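Local coordinates for alpha-catenin-like protein hmp-1 (Caenorhabditis elegans, PDB 5XA5) that binds beta-catenin, cadherin and actin filaments at cell junctions and is required for cell migration during body enclosure and cell shape changes during body elongation, at residues V156-T159 and A160-I164; P218-Y221 and T222-T226; V228-P231 and E232-E235. All blocks are in the same frame, centred on the assembly; numbering follows the deposited sequence. Where two conformers were deposited one is given.

How the interactions relate
The three contacts follow one another along the chain at one end of this elongated, all-helical amino-terminal piece of a vinculin-family protein. Interaction 1 lies near the end of helix 117-165, interaction 2 late in helix 200-229, and interaction 3 in the turn between helices 200-229 and 234-258. Interactions 1 and 2 touch, their centres about 12 Å apart: Met163 and Ile164 pack on Leu220, and Met163 also on Thr224. Interaction 3 adjoins interaction 2 in sequence, centres again about 12 Å apart, but stays about 6 Å from interaction 1 at the nearest atoms. Together they run from a partly buried helix interface to the exposed turn at the end of the bundle.

Interaction 1: residues V156-T159 and A160-I164; sequences VRET and AHQMI
Glu158 and Gln162, one helical turn apart, are brought together by unlike torsions: the glutamate CG is anti to its own nitrogen and the chain then bends at chi2 (59°), while the glutamine CG is anti to its carbonyl carbon and its chain runs on extended. The bend brings the carboxylate alongside the next turn, where Gln162 NE2 donates to Glu158 OE2 at 2.8 Å, with a nearly straight N-H...O angle of 168°. The oxygen accepts through its anti lone pair and lies in the plane of the amide, yet carboxylate and amide planes are turned 59° apart. The methylene Gln162 CG also lies 3.4 Å from Glu158 OE2. The other oxygen, Glu158 OE1, comes only within 4.1 Å of His161 CB, a loose contact. Regular i to i+4 backbone bonds accompany it, among them Gln162 N to Glu158 O at 2.9 Å. On the inner side of the helix, Thr159 OG1 bonds to Gln182 of helix 169-196 and to Glu155 O. Arg157 forms salt bridges with Asp154 and with Glu255 of helix 234-258. On the exposed side the glutamate meets a neutral amide, so the link is directional but would leave the negative charge of the carboxylate largely uncompensated, and solvent probably shares in stabilising it.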
ATOM      1  N   VAL A 156     -11.422  13.334  -8.686  1.00 22.01           N
ATOM      2  CA  VAL A 156     -12.755  13.121  -9.275  1.00 19.89           C
ATOM      3  C   VAL A 156     -13.757  14.065  -8.614  1.00 22.01           C
ATOM      4  O   VAL A 156     -14.579  14.702  -9.274  1.00 21.55           O
ATOM      5  CB  VAL A 156     -13.212  11.671  -9.119  1.00 19.50           C
ATOM      6  CG1 VAL A 156     -14.680  11.502  -9.483  1.00 21.59           C
ATOM      7  CG2 VAL A 156     -12.348  10.784  -9.998  1.00 19.37           C
ATOM      8  N   ARG A 157     -13.675  14.187  -7.294  1.00 20.07           N
ATOM      9  CA  ARG A 157     -14.598  15.062  -6.573  1.00 19.82           C
ATOM     10  C   ARG A 157     -14.502  16.512  -7.051  1.00 22.40           C
ATOM     11  O   ARG A 157     -15.517  17.181  -7.226  1.00 23.37           O
ATOM     12  CB  ARG A 157     -14.319  14.975  -5.067  1.00 22.20           C
ATOM     13  CG  ARG A 157     -15.206  15.825  -4.185  1.00 23.80           C
ATOM     14  CD  ARG A 157     -14.714  15.747  -2.740  1.00 28.94           C
ATOM     15  NE  ARG A 157     -15.093  14.472  -2.114  1.00 29.18           N
ATOM     16  CZ  ARG A 157     -14.252  13.542  -1.676  1.00 35.12           C
ATOM     17  NH1 ARG A 157     -12.933  13.700  -1.772  1.00 35.58           N
ATOM     18  NH2 ARG A 157     -14.746  12.443  -1.129  1.00 29.40           N
ATOM     19  N   GLU A 158     -13.280  16.995  -7.276  1.00 21.21           N
ATOM     20  CA  GLU A 158     -13.096  18.382  -7.702  1.00 22.09           C
ATOM     21  C   GLU A 158     -13.553  18.612  -9.137  1.00 21.45           C
ATOM     22  O   GLU A 158     -14.153  19.646  -9.461  1.00 21.83           O
ATOM     23  CB  GLU A 158     -11.626  18.792  -7.526  1.00 24.38           C
ATOM     24  CG  GLU A 158     -11.283  20.155  -8.103  1.00 24.45           C
ATOM     25  CD  GLU A 158     -12.112  21.315  -7.495  1.00 25.16           C
ATOM     26  OE1 GLU A 158     -12.596  21.155  -6.351  1.00 29.36           O
ATOM     27  OE2 GLU A 158     -12.236  22.391  -8.126  1.00 26.58           O
ATOM     28  N   THR A 159     -13.258  17.665 -10.012  1.00 22.99           N
ATOM     29  CA  THR A 159     -13.744  17.786 -11.375  1.00 20.16           C
ATOM     30  C   THR A 159     -15.269  17.806 -11.409  1.00 22.69           C
ATOM     31  O   THR A 159     -15.859  18.632 -12.113  1.00 23.58           O
ATOM     32  CB  THR A 159     -13.184  16.652 -12.253  1.00 21.01           C
ATOM     33  OG1 THR A 159     -11.752  16.704 -12.211  1.00 25.77           O
ATOM     34  CG2 THR A 159     -13.647  16.826 -13.700  1.00 26.95           C
ATOM     35  N   ALA A 160     -15.907  16.935 -10.626  1.00 21.34           N
ATOM     36  CA  ALA A 160     -17.371  16.940 -10.529  1.00 20.36           C
ATOM     37  C   ALA A 160     -17.879  18.250  -9.961  1.00 25.17           C
ATOM     38  O   ALA A 160     -18.923  18.761 -10.388  1.00 22.57           O
ATOM     39  CB  ALA A 160     -17.858  15.790  -9.683  1.00 22.35           C
ATOM     40  N   HIS A 161     -17.171  18.784  -8.963  1.00 20.35           N
ATOM     41  CA  HIS A 161     -17.530  20.075  -8.396  1.00 20.98           C
ATOM     42  C   HIS A 161     -17.562  21.144  -9.485  1.00 23.04           C
ATOM     43  O   HIS A 161     -18.524  21.930  -9.591  1.00 24.27           O
ATOM     44  CB  HIS A 161     -16.525  20.473  -7.299  1.00 22.01           C
ATOM     45  CG  HIS A 161     -16.873  21.750  -6.579  1.00 24.56           C
ATOM     46  ND1 HIS A 161     -17.401  21.758  -5.317  1.00 38.71           N
ATOM     47  CD2 HIS A 161     -16.764  23.049  -6.965  1.00 24.07           C
ATOM     48  CE1 HIS A 161     -17.610  23.019  -4.936  1.00 35.13           C
ATOM     49  NE2 HIS A 161     -17.249  23.807  -5.920  1.00 25.09           N
ATOM     50  N   GLN A 162     -16.498  21.174 -10.289  1.00 22.40           N
ATOM     51  CA  GLN A 162     -16.394  22.168 -11.341  1.00 22.96           C
ATOM     52  C   GLN A 162     -17.482  21.964 -12.380  1.00 22.14           C
ATOM     53  O   GLN A 162     -18.014  22.947 -12.912  1.00 24.69           O
ATOM     54  CB  GLN A 162     -15.002  22.115 -11.985  1.00 23.85           C
ATOM     55  CG  GLN A 162     -13.934  22.690 -11.086  1.00 24.28           C
ATOM     56  CD  GLN A 162     -12.546  22.536 -11.668  1.00 38.00           C
ATOM     57  OE1 GLN A 162     -12.362  22.660 -12.874  1.00 37.11           O
ATOM     58  NE2 GLN A 162     -11.555  22.319 -10.806  1.00 31.48           N
ATOM     59  N   MET A 163     -17.830  20.697 -12.646  1.00 23.10           N
ATOM     60  CA  MET A 163     -18.864  20.421 -13.634  1.00 24.72           C
ATOM     61  C   MET A 163     -20.212  20.978 -13.177  1.00 27.64           C
ATOM     62  O   MET A 163     -20.942  21.611 -13.969  1.00 27.89           O
ATOM     63  CB  MET A 163     -18.951  18.916 -13.920  1.00 23.65           C
ATOM     64  CG  MET A 163     -19.822  18.607 -15.123  1.00 26.26           C
ATOM     65  SD  MET A 163     -19.813  16.868 -15.604  1.00 24.74           S
ATOM     66  CE  MET A 163     -20.784  16.143 -14.280  1.00 25.26           C
ATOM     67  N   ILE A 164     -20.518  20.807 -11.889  1.00 24.00           N
ATOM     68  CA  ILE A 164     -21.754  21.292 -11.295  1.00 23.32           C
ATOM     69  C   ILE A 164     -21.799  22.817 -11.341  1.00 24.92           C
ATOM     70  O   ILE A 164     -22.870  23.426 -11.520  1.00 28.14           O
ATOM     71  CB  ILE A 164     -21.868  20.784  -9.835  1.00 27.17           C
ATOM     72  CG1 ILE A 164     -22.044  19.265  -9.843  1.00 34.17           C
ATOM     73  CG2 ILE A 164     -23.013  21.472  -9.102  1.00 28.82           C
ATOM     74  CD1 ILE A 164     -21.874  18.609  -8.476  1.00 30.55           C
TER

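Interaction 2: residues P218-Y221 and T222-T226; sequences PLLY and TSTRT
The side chains of Tyr221 and Arg225, on successive turns of helix 200-229, lie side by side and point the same way, ring and guanidinium planes 63° apart. The arginine reaches the ring obliquely, with Arg225 CD 3.8 Å from Tyr221 CZ, while Tyr176 of helix 169-196 stacks on the same ring. On the same side of the ring plane as Arg225 CD, further back toward the helix, Thr222 crosses the tyrosine side chain at about a right angle, its CG2 3.8 Å from Tyr221 CD2. Both long side chains leave the helix with CG anti to the backbone nitrogen (chi1 167° for Tyr221, -165° for Arg225), and the arginine stays extended as far as NE. Arg225, Ser223 and Thr224 each have a second conformer, so their contacts are those of the conformer given and less certain for it. The polar ends of Tyr221 and Arg225 converge on Asp173 of helix 169-196: Asp173 OD1 is hydrogen-bonded to Tyr221 OH and forms a salt bridge with Arg225 NE. A leucine in place of Tyr221 would probably leave Asp173 without its phenol partner and Tyr176 without its stacked ring. On the inner side, Leu220 CD1 meets Thr224 CG2 at 3.8 Å. Thr224 OG1 lies 2.9 Å from both Leu220 O and Tyr221 O, so its one proton can serve either carbonyl. Ser223 OG pairs with Thr243 of helix 234-258. Pro218, whose nitrogen has no bond to the preceding turn, marks a kink in the helix. With helices 117-165, 169-196 and 234-258 packed around this stretch, the arrangement belongs to the helical bundle of the vinculin/alpha-catenin family.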
ATOM      1  N   PRO A 218     -22.727   9.584 -14.948  1.00 22.74           N
ATOM      2  CA  PRO A 218     -23.378   9.909 -16.222  1.00 21.88           C
ATOM      3  C   PRO A 218     -24.674  10.679 -16.013  1.00 24.27           C
ATOM      4  O   PRO A 218     -25.024  11.524 -16.842  1.00 24.36           O
ATOM      5  CB  PRO A 218     -23.656   8.537 -16.854  1.00 23.42           C
ATOM      6  CG  PRO A 218     -22.712   7.619 -16.193  1.00 30.20           C
ATOM      7  CD  PRO A 218     -22.474   8.139 -14.815  1.00 27.26           C
ATOM      8  N   LEU A 219     -25.370  10.394 -14.916  1.00 23.50           N
ATOM      9  CA  LEU A 219     -26.607  11.117 -14.622  1.00 24.63           C
ATOM     10  C   LEU A 219     -26.315  12.551 -14.186  1.00 22.82           C
ATOM     11  O   LEU A 219     -27.107  13.461 -14.441  1.00 25.02           O
ATOM     12  CB  LEU A 219     -27.393  10.383 -13.539  1.00 26.80           C
ATOM     13  CG  LEU A 219     -27.959   9.030 -13.972  1.00 32.20           C
ATOM     14  CD1 LEU A 219     -28.380   8.235 -12.748  1.00 37.26           C
ATOM     15  CD2 LEU A 219     -29.145   9.208 -14.887  1.00 36.09           C
ATOM     16  N   LEU A 220     -25.201  12.739 -13.494  1.00 22.29           N
ATOM     17  CA  LEU A 220     -24.775  14.081 -13.116  1.00 23.55           C
ATOM     18  C   LEU A 220     -24.440  14.889 -14.367  1.00 25.92           C
ATOM     19  O   LEU A 220     -24.820  16.058 -14.467  1.00 24.87           O
ATOM     20  CB  LEU A 220     -23.577  14.023 -12.165  1.00 23.67           C
ATOM     21  CG  LEU A 220     -23.174  15.399 -11.614  1.00 24.40           C
ATOM     22  CD1 LEU A 220     -24.297  16.076 -10.842  1.00 27.69           C
ATOM     23  CD2 LEU A 220     -21.930  15.248 -10.731  1.00 28.81           C
ATOM     24  N   TYR A 221     -23.753  14.266 -15.317  1.00 23.70           N
ATOM     25  CA  TYR A 221     -23.454  14.919 -16.593  1.00 19.61           C
ATOM     26  C   TYR A 221     -24.731  15.413 -17.256  1.00 22.98           C
ATOM     27  O   TYR A 221     -24.827  16.571 -17.621  1.00 24.52           O
ATOM     28  CB  TYR A 221     -22.701  13.968 -17.529  1.00 23.08           C
ATOM     29  CG  TYR A 221     -22.615  14.425 -18.966  1.00 22.64           C
ATOM     30  CD1 TYR A 221     -22.027  15.644 -19.296  1.00 23.75           C
ATOM     31  CD2 TYR A 221     -23.101  13.630 -19.999  1.00 22.07           C
ATOM     32  CE1 TYR A 221     -21.943  16.059 -20.613  1.00 21.30           C
ATOM     33  CE2 TYR A 221     -23.021  14.036 -21.316  1.00 22.13           C
ATOM     34  CZ  TYR A 221     -22.444  15.263 -21.615  1.00 22.09           C
ATOM     35  OH  TYR A 221     -22.343  15.678 -22.912  1.00 24.41           O
ATOM     36  N   THR A 222     -25.723  14.542 -17.422  1.00 25.24           N
ATOM     37  CA  THR A 222     -26.849  14.958 -18.230  1.00 21.84           C
ATOM     38  C   THR A 222     -27.762  15.909 -17.445  1.00 23.91           C
ATOM     39  O   THR A 222     -28.348  16.802 -18.033  1.00 26.36           O
ATOM     40  CB  THR A 222     -27.644  13.757 -18.778  1.00 29.05           C
ATOM     41  OG1 THR A 222     -27.981  12.862 -17.724  1.00 29.18           O
ATOM     42  CG2 THR A 222     -26.797  12.999 -19.786  1.00 28.74           C
ATOM     43  N   SER A 223     -27.837  15.766 -16.123  1.00 26.38           N
ATOM     44  CA  SER A 223     -28.638  16.695 -15.330  0.60 28.27           C
ATOM     45  C   SER A 223     -28.010  18.088 -15.324  1.00 28.70           C
ATOM     46  O   SER A 223     -28.721  19.092 -15.398  1.00 27.98           O
ATOM     47  CB  SER A 223     -28.801  16.203 -13.890  0.60 31.60           C
ATOM     48  OG  SER A 223     -27.577  16.342 -13.190  0.60 27.48           O
ATOM     49  N   THR A 224     -26.685  18.174 -15.227  1.00 27.06           N
ATOM     50  CA  THR A 224     -26.012  19.474 -15.259  0.77 25.88           C
ATOM     51  C   THR A 224     -26.115  20.122 -16.638  1.00 26.25           C
ATOM     52  O   THR A 224     -26.306  21.326 -16.765  1.00 29.07           O
ATOM     53  CB  THR A 224     -24.504  19.366 -14.840  0.77 24.26           C
ATOM     54  OG1 THR A 224     -23.788  18.457 -15.689  0.77 29.78           O
ATOM     55  CG2 THR A 224     -24.397  18.903 -13.399  0.77 22.91           C
ATOM     56  N   ARG A 225     -25.988  19.311 -17.679  1.00 25.93           N
ATOM     57  CA  ARG A 225     -26.031  19.837 -19.029  0.74 22.42           C
ATOM     58  C   ARG A 225     -27.424  20.369 -19.351  1.00 29.61           C
ATOM     59  O   ARG A 225     -27.559  21.425 -19.960  1.00 29.22           O
ATOM     60  CB  ARG A 225     -25.628  18.751 -20.026  0.74 24.21           C
ATOM     61  CG  ARG A 225     -25.300  19.258 -21.412  0.74 26.61           C
ATOM     62  CD  ARG A 225     -24.941  18.079 -22.287  0.74 27.52           C
ATOM     63  NE  ARG A 225     -24.196  18.471 -23.476  0.74 28.54           N
ATOM     64  CZ  ARG A 225     -24.762  18.834 -24.621  0.74 28.63           C
ATOM     65  NH1 ARG A 225     -26.087  18.867 -24.729  0.74 28.84           N
ATOM     66  NH2 ARG A 225     -24.002  19.165 -25.658  0.74 33.37           N
ATOM     67  N   THR A 226     -28.457  19.652 -18.922  1.00 24.71           N
ATOM     68  CA  THR A 226     -29.829  20.090 -19.166  1.00 26.94           C
ATOM     69  C   THR A 226     -30.102  21.364 -18.369  1.00 32.99           C
ATOM     70  O   THR A 226     -30.734  22.293 -18.862  1.00 34.80           O
ATOM     71  CB  THR A 226     -30.837  18.997 -18.776  1.00 29.86           C
ATOM     72  OG1 THR A 226     -30.718  17.888 -19.675  1.00 32.52           O
ATOM     73  CG2 THR A 226     -32.270  19.533 -18.821  1.00 30.50           C
TER

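Interaction 3: residues V228-P231 and E232-E235; sequences VRHP and EHEE
His230 and His233 close a type I beta turn through Pro231 and Glu232, held across by a weak backbone bond from His233 N to His230 O at 3.4 Å with an N-H...O angle of 153°. Helix 200-229 ends just before it: His230 is the first residue to leave helical torsions, and the proline follows, its ring fixing phi at a value that suits the second position of such a turn. His233 then stands at the N-cap position, and helix 234-258 starts with the next residue. The turn is thus the tight connection of an alpha-alpha hairpin, joining two helices of the bundle at its exposed end. The two histidine side chains lie side by side and point the same way, ring centroids 4.8 Å apart and planes 82° from each other, an oblique pair. The pose of the His233 ring is doubtful in detail, because its ND1 is modelled too close to His230 CB. Glu232 folds back over the turn: with CG between its backbone nitrogen and carbonyl carbon (chi1 66°) and a further bend at chi2, the carboxylate returns to the residues before it. Glu232 OE2 arrives at the edge of the His230 ring, near its plane, at 3.7 Å from His230 ND1, and the same oxygen is 3.7 Å from His230 CB. The other oxygen, Glu232 OE1, sits 3.3 Å from Pro231 CD, against the ring methylene.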
ATOM      1  N   VAL A 228     -27.983  23.774 -17.365  1.00 29.14           N
ATOM      2  CA  VAL A 228     -27.329  24.990 -17.852  0.52 28.43           C
ATOM      3  C   VAL A 228     -28.087  25.527 -19.052  1.00 38.35           C
ATOM      4  O   VAL A 228     -28.082  26.730 -19.305  1.00 39.35           O
ATOM      5  CB  VAL A 228     -25.840  24.787 -18.251  0.52 33.90           C
ATOM      6  CG1 VAL A 228     -25.012  24.432 -17.059  0.52 34.02           C
ATOM      7  CG2 VAL A 228     -25.685  23.759 -19.353  0.52 36.54           C
ATOM      8  N   ARG A 229     -28.770  24.637 -19.767  1.00 30.67           N
ATOM      9  CA  ARG A 229     -29.532  25.039 -20.953  1.00 36.23           C
ATOM     10  C   ARG A 229     -30.910  25.594 -20.580  1.00 37.42           C
ATOM     11  O   ARG A 229     -31.470  26.433 -21.294  1.00 41.98           O
ATOM     12  CB  ARG A 229     -29.678  23.853 -21.911  1.00 45.77           C
ATOM     13  CG  ARG A 229     -28.416  23.536 -22.710  1.00 66.03           C
ATOM     14  CD  ARG A 229     -28.514  22.188 -23.425  1.00 80.71           C
ATOM     15  NE  ARG A 229     -29.179  22.286 -24.722  1.00 91.19           N
ATOM     16  CZ  ARG A 229     -29.896  21.310 -25.271  1.00 92.15           C
ATOM     17  NH1 ARG A 229     -30.043  20.151 -24.643  1.00 96.05           N
ATOM     18  NH2 ARG A 229     -30.466  21.493 -26.454  1.00 87.40           N
ATOM     19  N   HIS A 230     -31.445  25.133 -19.456  1.00 37.23           N
ATOM     20  CA  HIS A 230     -32.778  25.525 -19.011  1.00 42.63           C
ATOM     21  C   HIS A 230     -32.862  25.814 -17.513  1.00 43.22           C
ATOM     22  O   HIS A 230     -33.448  25.045 -16.754  1.00 36.06           O
ATOM     23  CB  HIS A 230     -33.768  24.436 -19.375  1.00 48.13           C
ATOM     24  CG  HIS A 230     -33.761  24.068 -20.822  1.00 53.16           C
ATOM     25  ND1 HIS A 230     -34.552  24.697 -21.760  1.00 53.08           N
ATOM     26  CD2 HIS A 230     -33.061  23.124 -21.491  1.00 47.71           C
ATOM     27  CE1 HIS A 230     -34.328  24.164 -22.948  1.00 57.94           C
ATOM     28  NE2 HIS A 230     -33.427  23.206 -22.811  1.00 50.37           N
ATOM     29  N   PRO A 231     -32.286  26.938 -17.075  1.00 41.78           N
ATOM     30  CA  PRO A 231     -32.267  27.206 -15.629  1.00 45.90           C
ATOM     31  C   PRO A 231     -33.640  27.467 -14.964  1.00 45.87           C
ATOM     32  O   PRO A 231     -33.692  27.420 -13.738  1.00 48.31           O
ATOM     33  CB  PRO A 231     -31.387  28.456 -15.526  1.00 47.77           C
ATOM     34  CG  PRO A 231     -31.461  29.098 -16.884  1.00 45.18           C
ATOM     35  CD  PRO A 231     -31.538  27.948 -17.841  1.00 45.16           C
ATOM     36  N   GLU A 232     -34.695  27.697 -15.747  1.00 42.94           N
ATOM     37  CA  GLU A 232     -36.022  28.132 -15.261  1.00 48.42           C
ATOM     38  C   GLU A 232     -36.908  26.960 -14.877  1.00 59.87           C
ATOM     39  O   GLU A 232     -37.945  27.064 -14.211  1.00 58.62           O
ATOM     40  CB  GLU A 232     -36.692  28.997 -16.352  1.00 47.45           C
ATOM     41  CG  GLU A 232     -37.056  28.241 -17.656  1.00 59.71           C
ATOM     42  CD  GLU A 232     -35.858  27.959 -18.576  1.00 72.10           C
ATOM     43  OE1 GLU A 232     -34.732  28.396 -18.254  1.00 72.16           O
ATOM     44  OE2 GLU A 232     -36.044  27.322 -19.637  1.00 74.67           O
ATOM     45  N   HIS A 233     -36.399  25.839 -15.323  1.00 52.97           N
ATOM     46  CA  HIS A 233     -36.911  24.502 -15.274  1.00 44.56           C
ATOM     47  C   HIS A 233     -36.638  23.860 -13.903  1.00 42.54           C
ATOM     48  O   HIS A 233     -35.563  23.344 -13.633  1.00 42.64           O
ATOM     49  CB  HIS A 233     -36.224  23.900 -16.481  1.00 50.16           C
ATOM     50  CG  HIS A 233     -37.009  24.071 -17.734  1.00 55.89           C
ATOM     51  ND1 HIS A 233     -36.519  24.624 -18.877  1.00 69.94           N
ATOM     52  CD2 HIS A 233     -38.100  23.422 -18.158  1.00 66.10           C
ATOM     53  CE1 HIS A 233     -37.400  24.554 -19.851  1.00 60.46           C
ATOM     54  NE2 HIS A 233     -38.370  23.802 -19.442  1.00 57.70           N
ATOM     55  N   GLU A 234     -37.621  23.914 -13.006  1.00 46.97           N
ATOM     56  CA  GLU A 234     -37.360  23.629 -11.585  1.00 38.78           C
ATOM     57  C   GLU A 234     -37.179  22.138 -11.277  1.00 45.48           C
ATOM     58  O   GLU A 234     -36.487  21.779 -10.305  1.00 42.68           O
ATOM     59  CB  GLU A 234     -38.475  24.231 -10.711  1.00 55.53           C
ATOM     60  CG  GLU A 234     -38.809  25.651 -11.132  1.00 63.20           C
ATOM     61  CD  GLU A 234     -39.879  26.307 -10.271  1.00 80.01           C
ATOM     62  OE1 GLU A 234     -40.641  25.587  -9.583  1.00 80.50           O
ATOM     63  OE2 GLU A 234     -39.943  27.557 -10.270  1.00 83.05           O
ATOM     64  N   GLU A 235     -37.732  21.269 -12.118  1.00 41.35           N
ATOM     65  CA  GLU A 235     -37.443  19.852 -11.979  1.00 43.02           C
ATOM     66  C   GLU A 235     -36.024  19.567 -12.450  1.00 40.38           C
ATOM     67  O   GLU A 235     -35.364  18.661 -11.953  1.00 39.71           O
ATOM     68  CB  GLU A 235     -38.447  19.018 -12.763  1.00 58.32           C
ATOM     69  CG  GLU A 235     -38.760  17.677 -12.118  1.00 69.87           C
ATOM     70  CD  GLU A 235     -39.209  17.808 -10.676  1.00 74.90           C
ATOM     71  OE1 GLU A 235     -39.914  18.788 -10.351  1.00 78.02           O
ATOM     72  OE2 GLU A 235     -38.845  16.934  -9.865  1.00 74.75           O
TER